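Local coordinates for protein ABC transporter (Thermotoga maritima, PDB 1JI0) that probably couples binding and hydrolysis of ATP to the import of branched-chain amino acids, as the nucleotide-binding subunit of an ABC transporter, at residues H20-K28 with V211-L219; N101-D111 with L148-R157. All coordinates share one frame; numbering follows the deposited sequence.

Contact 1: H20-K28 with V211-L219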
loop_
_atom_site.group_PDB
_atom_site.type_symbol
_atom_site.label_atom_id
_atom_site.label_comp_id
_atom_site.label_asym_id
_atom_site.label_seq_id
_atom_site.Cartn_x
_atom_site.Cartn_y
_atom_site.Cartn_z
ATOM N N HIS A 20 5.260 9.574 -20.721
ATOM C CA HIS A 20 4.530 8.321 -20.841
ATOM C C HIS A 20 5.015 7.508 -19.634
ATOM O O HIS A 20 5.866 6.631 -19.766
ATOM C CB HIS A 20 4.931 7.637 -22.148
ATOM C CG HIS A 20 4.186 6.374 -22.428
ATOM N ND1 HIS A 20 4.518 5.535 -23.470
ATOM C CD2 HIS A 20 3.114 5.812 -21.819
ATOM C CE1 HIS A 20 3.684 4.510 -23.489
ATOM N NE2 HIS A 20 2.823 4.655 -22.499
ATOM N N ALA A 21 4.475 7.832 -18.463
ATOM C CA ALA A 21 4.848 7.206 -17.200
ATOM C C ALA A 21 4.777 5.680 -17.149
ATOM O O ALA A 21 5.768 5.026 -16.836
ATOM C CB ALA A 21 4.015 7.799 -16.081
ATOM N N ILE A 22 3.605 5.116 -17.431
ATOM C CA ILE A 22 3.436 3.668 -17.414
ATOM C C ILE A 22 3.207 3.208 -18.843
ATOM O O ILE A 22 2.301 3.694 -19.513
ATOM C CB ILE A 22 2.241 3.254 -16.537
ATOM C CG1 ILE A 22 2.377 3.858 -15.137
ATOM C CG2 ILE A 22 2.176 1.741 -16.443
ATOM C CD1 ILE A 22 3.635 3.426 -14.394
ATOM N N LYS A 23 4.024 2.271 -19.308
ATOM C CA LYS A 23 3.916 1.801 -20.683
ATOM C C LYS A 23 3.408 0.378 -20.897
ATOM O O LYS A 23 4.116 -0.444 -21.461
ATOM C CB LYS A 23 5.274 1.947 -21.365
ATOM C CG LYS A 23 5.934 3.292 -21.106
ATOM C CD LYS A 23 7.345 3.316 -21.650
ATOM C CE LYS A 23 8.023 4.641 -21.360
ATOM N NZ LYS A 23 9.433 4.614 -21.816
ATOM N N GLY A 24 2.182 0.101 -20.461
ATOM C CA GLY A 24 1.591 -1.217 -20.654
ATOM C C GLY A 24 2.023 -2.307 -19.690
ATOM O O GLY A 24 2.595 -3.312 -20.101
ATOM N N ILE A 25 1.748 -2.128 -18.407
ATOM C CA ILE A 25 2.138 -3.130 -17.423
ATOM C C ILE A 25 0.966 -4.029 -17.036
ATOM O O ILE A 25 -0.195 -3.640 -17.175
ATOM C CB ILE A 25 2.680 -2.467 -16.141
ATOM C CG1 ILE A 25 1.595 -1.582 -15.524
ATOM C CG2 ILE A 25 3.946 -1.655 -16.462
ATOM C CD1 ILE A 25 1.914 -1.123 -14.134
ATOM N N ASP A 26 1.290 -5.233 -16.561
ATOM C CA ASP A 26 0.290 -6.205 -16.107
ATOM C C ASP A 26 0.664 -6.590 -14.676
ATOM O O ASP A 26 1.838 -6.792 -14.382
ATOM C CB ASP A 26 0.318 -7.466 -16.974
ATOM C CG ASP A 26 0.059 -7.179 -18.444
ATOM O OD1 ASP A 26 -1.054 -6.729 -18.791
ATOM O OD2 ASP A 26 0.984 -7.409 -19.253
ATOM N N LEU A 27 -0.324 -6.687 -13.794
ATOM C CA LEU A 27 -0.085 -7.062 -12.401
ATOM C C LEU A 27 -1.304 -7.770 -11.853
ATOM O O LEU A 27 -2.420 -7.498 -12.275
ATOM C CB LEU A 27 0.105 -5.841 -11.502
ATOM C CG LEU A 27 1.023 -4.663 -11.768
ATOM C CD1 LEU A 27 0.595 -3.526 -10.834
ATOM C CD2 LEU A 27 2.469 -5.052 -11.538
ATOM N N LYS A 28 -1.085 -8.652 -10.883
ATOM C CA LYS A 28 -2.179 -9.350 -10.221
ATOM C C LYS A 28 -1.862 -9.371 -8.741
ATOM O O LYS A 28 -0.713 -9.575 -8.353
ATOM C CB LYS A 28 -2.320 -10.781 -10.744
ATOM C CG LYS A 28 -2.838 -10.858 -12.165
ATOM C CD LYS A 28 -3.169 -12.291 -12.547
ATOM C CE LYS A 28 -3.551 -12.392 -14.011
ATOM N NZ LYS A 28 -3.776 -13.814 -14.400
ATOM N N VAL A 211 9.228 -5.860 -10.652
ATOM C CA VAL A 211 10.293 -4.871 -10.748
ATOM C C VAL A 211 9.961 -3.903 -11.876
ATOM O O VAL A 211 9.971 -4.275 -13.048
ATOM C CB VAL A 211 11.662 -5.532 -11.023
ATOM C CG1 VAL A 211 12.751 -4.467 -11.063
ATOM C CG2 VAL A 211 11.982 -6.537 -9.935
ATOM N N LEU A 212 9.657 -2.662 -11.502
ATOM C CA LEU A 212 9.303 -1.609 -12.446
ATOM C C LEU A 212 10.520 -0.734 -12.782
ATOM O O LEU A 212 11.177 -0.199 -11.890
ATOM C CB LEU A 212 8.182 -0.747 -11.843
ATOM C CG LEU A 212 7.485 0.369 -12.643
ATOM C CD1 LEU A 212 6.630 -0.213 -13.761
ATOM C CD2 LEU A 212 6.589 1.171 -11.695
ATOM N N GLU A 213 10.819 -0.609 -14.071
ATOM C CA GLU A 213 11.934 0.210 -14.543
ATOM C C GLU A 213 11.437 1.054 -15.705
ATOM O O GLU A 213 11.043 0.522 -16.742
ATOM C CB GLU A 213 13.100 -0.657 -15.019
ATOM C CG GLU A 213 13.732 -1.507 -13.934
ATOM C CD GLU A 213 15.109 -2.026 -14.326
ATOM O OE1 GLU A 213 15.288 -2.424 -15.500
ATOM O OE2 GLU A 213 16.013 -2.043 -13.457
ATOM N N THR A 214 11.452 2.370 -15.518
ATOM C CA THR A 214 10.998 3.316 -16.533
ATOM C C THR A 214 9.651 2.915 -17.134
ATOM O O THR A 214 9.532 2.711 -18.341
ATOM C CB THR A 214 12.045 3.481 -17.668
ATOM O OG1 THR A 214 13.308 3.864 -17.105
ATOM C CG2 THR A 214 11.614 4.573 -18.641
ATOM N N GLY A 215 8.644 2.780 -16.273
ATOM C CA GLY A 215 7.307 2.448 -16.727
ATOM C C GLY A 215 7.009 1.047 -17.235
ATOM O O GLY A 215 5.915 0.805 -17.733
ATOM N N GLN A 216 7.959 0.126 -17.128
ATOM C CA GLN A 216 7.725 -1.242 -17.582
ATOM C C GLN A 216 8.208 -2.284 -16.566
ATOM O O GLN A 216 9.177 -2.055 -15.843
ATOM C CB GLN A 216 8.434 -1.496 -18.914
ATOM C CG GLN A 216 8.051 -0.553 -20.040
ATOM C CD GLN A 216 8.475 -1.090 -21.395
ATOM O OE1 GLN A 216 7.875 -2.028 -21.916
ATOM N NE2 GLN A 216 9.522 -0.507 -21.966
ATOM N N ILE A 217 7.529 -3.430 -16.519
ATOM C CA ILE A 217 7.922 -4.501 -15.608
ATOM C C ILE A 217 9.000 -5.312 -16.323
ATOM O O ILE A 217 8.750 -5.872 -17.384
ATOM C CB ILE A 217 6.728 -5.432 -15.273
ATOM C CG1 ILE A 217 5.567 -4.617 -14.700
ATOM C CG2 ILE A 217 7.157 -6.491 -14.260
ATOM C CD1 ILE A 217 5.922 -3.800 -13.486
ATOM N N VAL A 218 10.201 -5.370 -15.757
ATOM C CA VAL A 218 11.279 -6.118 -16.391
ATOM C C VAL A 218 11.437 -7.508 -15.790
ATOM O O VAL A 218 12.093 -8.373 -16.368
ATOM C CB VAL A 218 12.621 -5.359 -16.279
ATOM C CG1 VAL A 218 12.511 -4.020 -16.991
ATOM C CG2 VAL A 218 12.984 -5.136 -14.818
ATOM N N LEU A 219 10.826 -7.721 -14.629
ATOM C CA LEU A 219 10.922 -8.999 -13.944
ATOM C C LEU A 219 9.834 -9.099 -12.888
ATOM O O LEU A 219 9.462 -8.097 -12.274
ATOM C CB LEU A 219 12.295 -9.115 -13.274
ATOM C CG LEU A 219 12.682 -10.413 -12.565
ATOM C CD1 LEU A 219 12.708 -11.552 -13.556
ATOM C CD2 LEU A 219 14.056 -10.250 -11.929
HETATM O O HOH W 1 10.722 2.041 -20.373
HETATM O O HOH W 2 5.532 -4.182 -18.592
#
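Lys23 lies alongside Thr214, the two side chains pointing the same way. With CG anti to its own carbonyl carbon (chi1 -46°) and the chain extended beyond, the lysine passes its CB over Gln216 CG and brings NZ to 3.9 Å from Thr214 CG2. One water accepts from both Lys23 NZ and Gln216 NE2, at 3.2 Å from each; its link to Thr214 O is too short to be relied on. At the backbone, Lys23 N donates to Gly215 O over 2.9 Å in a nearly straight bond (168° at the hydrogen), the donor tilted somewhat from the carbonyl plane. An alanine in place of Lys23 would keep this backbone bond and the CB against Gln216 CG, but would probably uncover Thr214 along the line now followed by CD, CE and NZ, and deprive the water of its charged donor. Gly215 sits at a two-residue hairpin, a type I' turn from Glu213 to Gln216, and a side chain on it would run into Ala21 O, which lies 3.0 Å from Gly215 CA. The contact illustrates how the two sheets of an ABC ATPase meet: strands 19-23 and 25-30 belong to the antiparallel sheet, whereas the hairpin ends the mixed sheet that carries the P-loop, whose Ala43 bonds to Gly215 through the backbone. Beyond the corner at Gly24, Ile25 crosses Ile217 at about a right angle. Its CG1 takes the slot between N and the carbonyl carbon (chi1 60°), and this turns CG2 onto Ile217 CG1 at 3.8 Å. The same methyl reaches Gly215 O at 3.4 Å and approaches Leu212 CD1. Leu27 also crosses Ile217 at a steep angle, its CD2 lying 4.2 Å from Ile217 CD1.

Contact 2: N101-D111 with L148-R157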
loop_
_atom_site.group_PDB
_atom_site.type_symbol
_atom_site.label_atom_id
_atom_site.label_comp_id
_atom_site.label_asym_id
_atom_site.label_seq_id
_atom_site.Cartn_x
_atom_site.Cartn_y
_atom_site.Cartn_z
ATOM N N ASN A 101 -8.156 10.486 14.585
ATOM C CA ASN A 101 -7.620 10.071 13.296
ATOM C C ASN A 101 -7.970 8.610 13.008
ATOM O O ASN A 101 -8.351 8.274 11.891
ATOM C CB ASN A 101 -6.101 10.265 13.238
ATOM C CG ASN A 101 -5.701 11.686 12.883
ATOM O OD1 ASN A 101 -5.564 12.547 13.754
ATOM N ND2 ASN A 101 -5.516 11.941 11.594
ATOM N N LEU A 102 -7.843 7.740 14.010
ATOM C CA LEU A 102 -8.174 6.331 13.814
ATOM C C LEU A 102 -9.653 6.156 13.507
ATOM O O LEU A 102 -10.031 5.471 12.553
ATOM C CB LEU A 102 -7.854 5.493 15.061
ATOM C CG LEU A 102 -6.438 4.990 15.354
ATOM C CD1 LEU A 102 -5.862 4.280 14.137
ATOM C CD2 LEU A 102 -5.570 6.143 15.735
HETATM N N MSE A 103 -10.487 6.781 14.330
HETATM C CA MSE A 103 -11.928 6.674 14.187
HETATM C C MSE A 103 -12.503 7.180 12.874
HETATM O O MSE A 103 -13.487 6.631 12.390
HETATM C CB MSE A 103 -12.621 7.376 15.358
HETATM C CG MSE A 103 -12.446 6.662 16.697
HETATM SE SE MSE A 103 -13.033 4.811 16.648
HETATM C CE MSE A 103 -14.840 5.102 16.040
HETATM N N MSE A 104 -11.904 8.211 12.289
HETATM C CA MSE A 104 -12.434 8.730 11.034
HETATM C C MSE A 104 -12.293 7.689 9.924
HETATM O O MSE A 104 -12.905 7.810 8.864
HETATM C CB MSE A 104 -11.744 10.047 10.645
HETATM C CG MSE A 104 -10.327 9.925 10.120
HETATM SE SE MSE A 104 -9.569 11.652 9.613
HETATM C CE MSE A 104 -10.304 11.778 7.832
ATOM N N GLY A 105 -11.501 6.652 10.187
ATOM C CA GLY A 105 -11.313 5.605 9.197
ATOM C C GLY A 105 -12.517 4.689 9.099
ATOM O O GLY A 105 -12.778 4.094 8.053
ATOM N N ALA A 106 -13.265 4.577 10.192
ATOM C CA ALA A 106 -14.446 3.719 10.218
ATOM C C ALA A 106 -15.735 4.530 10.097
ATOM O O ALA A 106 -16.764 4.164 10.666
ATOM C CB ALA A 106 -14.459 2.902 11.505
ATOM N N TYR A 107 -15.682 5.620 9.339
ATOM C CA TYR A 107 -16.841 6.488 9.169
ATOM C C TYR A 107 -18.022 5.833 8.459
ATOM O O TYR A 107 -19.154 6.298 8.575
ATOM C CB TYR A 107 -16.454 7.746 8.387
ATOM C CG TYR A 107 -16.363 7.530 6.889
ATOM C CD1 TYR A 107 -15.212 7.004 6.304
ATOM C CD2 TYR A 107 -17.445 7.830 6.061
ATOM C CE1 TYR A 107 -15.141 6.784 4.924
ATOM C CE2 TYR A 107 -17.386 7.612 4.684
ATOM C CZ TYR A 107 -16.233 7.091 4.123
ATOM O OH TYR A 107 -16.173 6.893 2.759
ATOM N N ASN A 108 -17.769 4.759 7.725
ATOM C CA ASN A 108 -18.837 4.105 6.980
ATOM C C ASN A 108 -19.005 2.624 7.303
ATOM O O ASN A 108 -19.221 1.818 6.402
ATOM C CB ASN A 108 -18.568 4.270 5.481
ATOM C CG ASN A 108 -19.716 3.785 4.619
ATOM O OD1 ASN A 108 -19.587 3.669 3.400
ATOM N ND2 ASN A 108 -20.852 3.508 5.249
ATOM N N ARG A 109 -18.928 2.252 8.576
ATOM C CA ARG A 109 -19.057 0.840 8.911
ATOM C C ARG A 109 -20.363 0.373 9.545
ATOM O O ARG A 109 -20.827 -0.732 9.252
ATOM C CB ARG A 109 -17.873 0.394 9.771
ATOM C CG ARG A 109 -16.642 0.063 8.940
ATOM C CD ARG A 109 -15.963 -1.193 9.447
ATOM N NE ARG A 109 -15.177 -0.943 10.648
ATOM C CZ ARG A 109 -14.657 -1.899 11.408
ATOM N NH1 ARG A 109 -14.847 -3.174 11.099
ATOM N NH2 ARG A 109 -13.934 -1.578 12.472
ATOM N N LYS A 110 -20.956 1.190 10.407
ATOM C CA LYS A 110 -22.212 0.809 11.052
ATOM C C LYS A 110 -22.002 -0.366 12.012
ATOM O O LYS A 110 -22.903 -0.734 12.768
ATOM C CB LYS A 110 -23.260 0.436 9.995
ATOM C CG LYS A 110 -24.535 1.270 10.049
ATOM C CD LYS A 110 -25.321 1.000 11.326
ATOM C CE LYS A 110 -26.562 1.878 11.418
ATOM N NZ LYS A 110 -27.373 1.547 12.624
ATOM N N ASP A 111 -20.810 -0.954 11.970
ATOM C CA ASP A 111 -20.463 -2.071 12.846
ATOM C C ASP A 111 -20.683 -1.667 14.301
ATOM O O ASP A 111 -20.874 -0.490 14.612
ATOM C CB ASP A 111 -18.987 -2.453 12.660
ATOM C CG ASP A 111 -18.738 -3.281 11.413
ATOM O OD1 ASP A 111 -19.245 -2.909 10.334
ATOM O OD2 ASP A 111 -18.023 -4.301 11.514
ATOM N N LEU A 148 0.073 5.907 12.326
ATOM C CA LEU A 148 -1.289 6.412 12.502
ATOM C C LEU A 148 -2.035 6.343 11.168
ATOM O O LEU A 148 -3.187 5.914 11.115
ATOM C CB LEU A 148 -1.263 7.856 13.024
ATOM C CG LEU A 148 -2.621 8.534 13.287
ATOM C CD1 LEU A 148 -3.508 7.602 14.070
ATOM C CD2 LEU A 148 -2.427 9.838 14.050
ATOM N N ALA A 149 -1.366 6.756 10.095
ATOM C CA ALA A 149 -1.960 6.724 8.757
ATOM C C ALA A 149 -2.379 5.297 8.413
ATOM O O ALA A 149 -3.464 5.062 7.871
ATOM C CB ALA A 149 -0.960 7.240 7.728
ATOM N N ILE A 150 -1.512 4.342 8.731
ATOM C CA ILE A 150 -1.807 2.938 8.471
ATOM C C ILE A 150 -2.978 2.472 9.341
ATOM O O ILE A 150 -3.831 1.715 8.888
ATOM C CB ILE A 150 -0.571 2.040 8.763
ATOM C CG1 ILE A 150 0.548 2.354 7.768
ATOM C CG2 ILE A 150 -0.958 0.571 8.685
ATOM C CD1 ILE A 150 1.839 1.636 8.065
ATOM N N GLY A 151 -3.011 2.920 10.592
ATOM C CA GLY A 151 -4.096 2.521 11.478
ATOM C C GLY A 151 -5.444 3.013 10.976
ATOM O O GLY A 151 -6.445 2.293 11.009
ATOM N N ARG A 152 -5.470 4.255 10.508
ATOM C CA ARG A 152 -6.700 4.849 9.989
ATOM C C ARG A 152 -7.260 4.015 8.843
ATOM O O ARG A 152 -8.460 3.736 8.790
ATOM C CB ARG A 152 -6.428 6.277 9.510
ATOM C CG ARG A 152 -7.652 6.988 8.928
ATOM C CD ARG A 152 -7.356 8.463 8.722
ATOM N NE ARG A 152 -6.282 8.692 7.763
ATOM C CZ ARG A 152 -5.675 9.863 7.587
ATOM N NH1 ARG A 152 -6.036 10.914 8.314
ATOM N NH2 ARG A 152 -4.721 9.991 6.673
ATOM N N ALA A 153 -6.383 3.610 7.929
ATOM C CA ALA A 153 -6.798 2.805 6.793
ATOM C C ALA A 153 -7.383 1.478 7.272
ATOM O O ALA A 153 -8.381 0.994 6.734
ATOM C CB ALA A 153 -5.602 2.560 5.865
ATOM N N LEU A 154 -6.771 0.895 8.295
ATOM C CA LEU A 154 -7.248 -0.381 8.817
ATOM C C LEU A 154 -8.661 -0.293 9.381
ATOM O O LEU A 154 -9.461 -1.206 9.196
ATOM C CB LEU A 154 -6.300 -0.906 9.899
ATOM C CG LEU A 154 -4.970 -1.501 9.428
ATOM C CD1 LEU A 154 -4.177 -1.998 10.633
ATOM C CD2 LEU A 154 -5.239 -2.641 8.473
HETATM N N MSE A 155 -8.972 0.805 10.066
HETATM C CA MSE A 155 -10.300 0.973 10.649
HETATM C C MSE A 155 -11.430 0.939 9.620
HETATM O O MSE A 155 -12.597 0.830 9.983
HETATM C CB MSE A 155 -10.366 2.277 11.451
HETATM C CG MSE A 155 -9.570 2.250 12.749
HETATM SE SE MSE A 155 -10.062 0.768 13.912
HETATM C CE MSE A 155 -11.983 0.881 13.785
ATOM N N SER A 156 -11.091 1.034 8.337
ATOM C CA SER A 156 -12.109 0.996 7.297
ATOM C C SER A 156 -12.267 -0.433 6.791
ATOM O O SER A 156 -13.079 -0.696 5.911
ATOM C CB SER A 156 -11.732 1.914 6.130
ATOM O OG SER A 156 -10.756 1.315 5.296
ATOM N N ARG A 157 -11.480 -1.347 7.352
ATOM C CA ARG A 157 -11.527 -2.756 6.960
ATOM C C ARG A 157 -11.431 -2.881 5.431
ATOM O O ARG A 157 -12.338 -3.396 4.762
ATOM C CB ARG A 157 -12.820 -3.383 7.492
ATOM C CG ARG A 157 -12.930 -4.883 7.294
ATOM C CD ARG A 157 -13.979 -5.494 8.220
ATOM N NE ARG A 157 -13.522 -5.551 9.608
ATOM C CZ ARG A 157 -14.246 -6.031 10.616
ATOM N NH1 ARG A 157 -15.470 -6.496 10.395
ATOM N NH2 ARG A 157 -13.746 -6.059 11.845
#
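Asn101 sets its CB against both methyls of Leu148, 3.8 Å from CD2, while its backbone O rests on CG and CD of Arg152. Leu102 drops CD1 onto the backbone of Gly151, 3.4 Å from its C, where a side chain on the glycine would collide with that methyl. Met104, a selenomethionine, lays CG on Arg152 CD at 3.6 Å. At Gly105 the two backbones come close enough for a CA-H...O contact, CA to Arg152 O at 3.4 Å. Ala106 follows, its CB 3.9 Å from CE of Met155, also a selenomethionine, whose side chain, bent at chi2 (-55°) and chi3 (-45°), starts with CG against Leu102 O and ends with CE near Arg109 NH2, packed on helix 114-125. Farther on, Arg109 brings NH1 over the face of the Arg157 guanidinium, the two planes 67° apart. The pair gathers round carboxylates: Asp111 OD2 lies 3.5 Å from Arg157 NH1, well out of the guanidinium plane, so charge alone acts there, and Asp118 forms a salt bridge with each arginine. Such packing belongs to the helical part of an ABC ATPase, where helix 98-103 lies against helix 142-154, the helix that begins within the LSGGE signature sequence.

Followed from the N terminus, the chain first lays down 20-28 in the antiparallel sheet, then passes through the P-loop and helix 45-52 before reaching 101-111. Contact 2 closes the shorter loop: 36 residues, largely helical and without strands, separate 101-111 from 148-157. The chain then returns to the mixed sheet through strands 160-164 and 192-196, and only at 211-219 does contact 1 close, so contact 2 is nested inside its loop. The two never touch; their centres lie 31 Å apart on opposite sides of the chain's centre. Contact 1 joins sheet to sheet beside the ATP, whereas contact 2 joins helix to helix away from it.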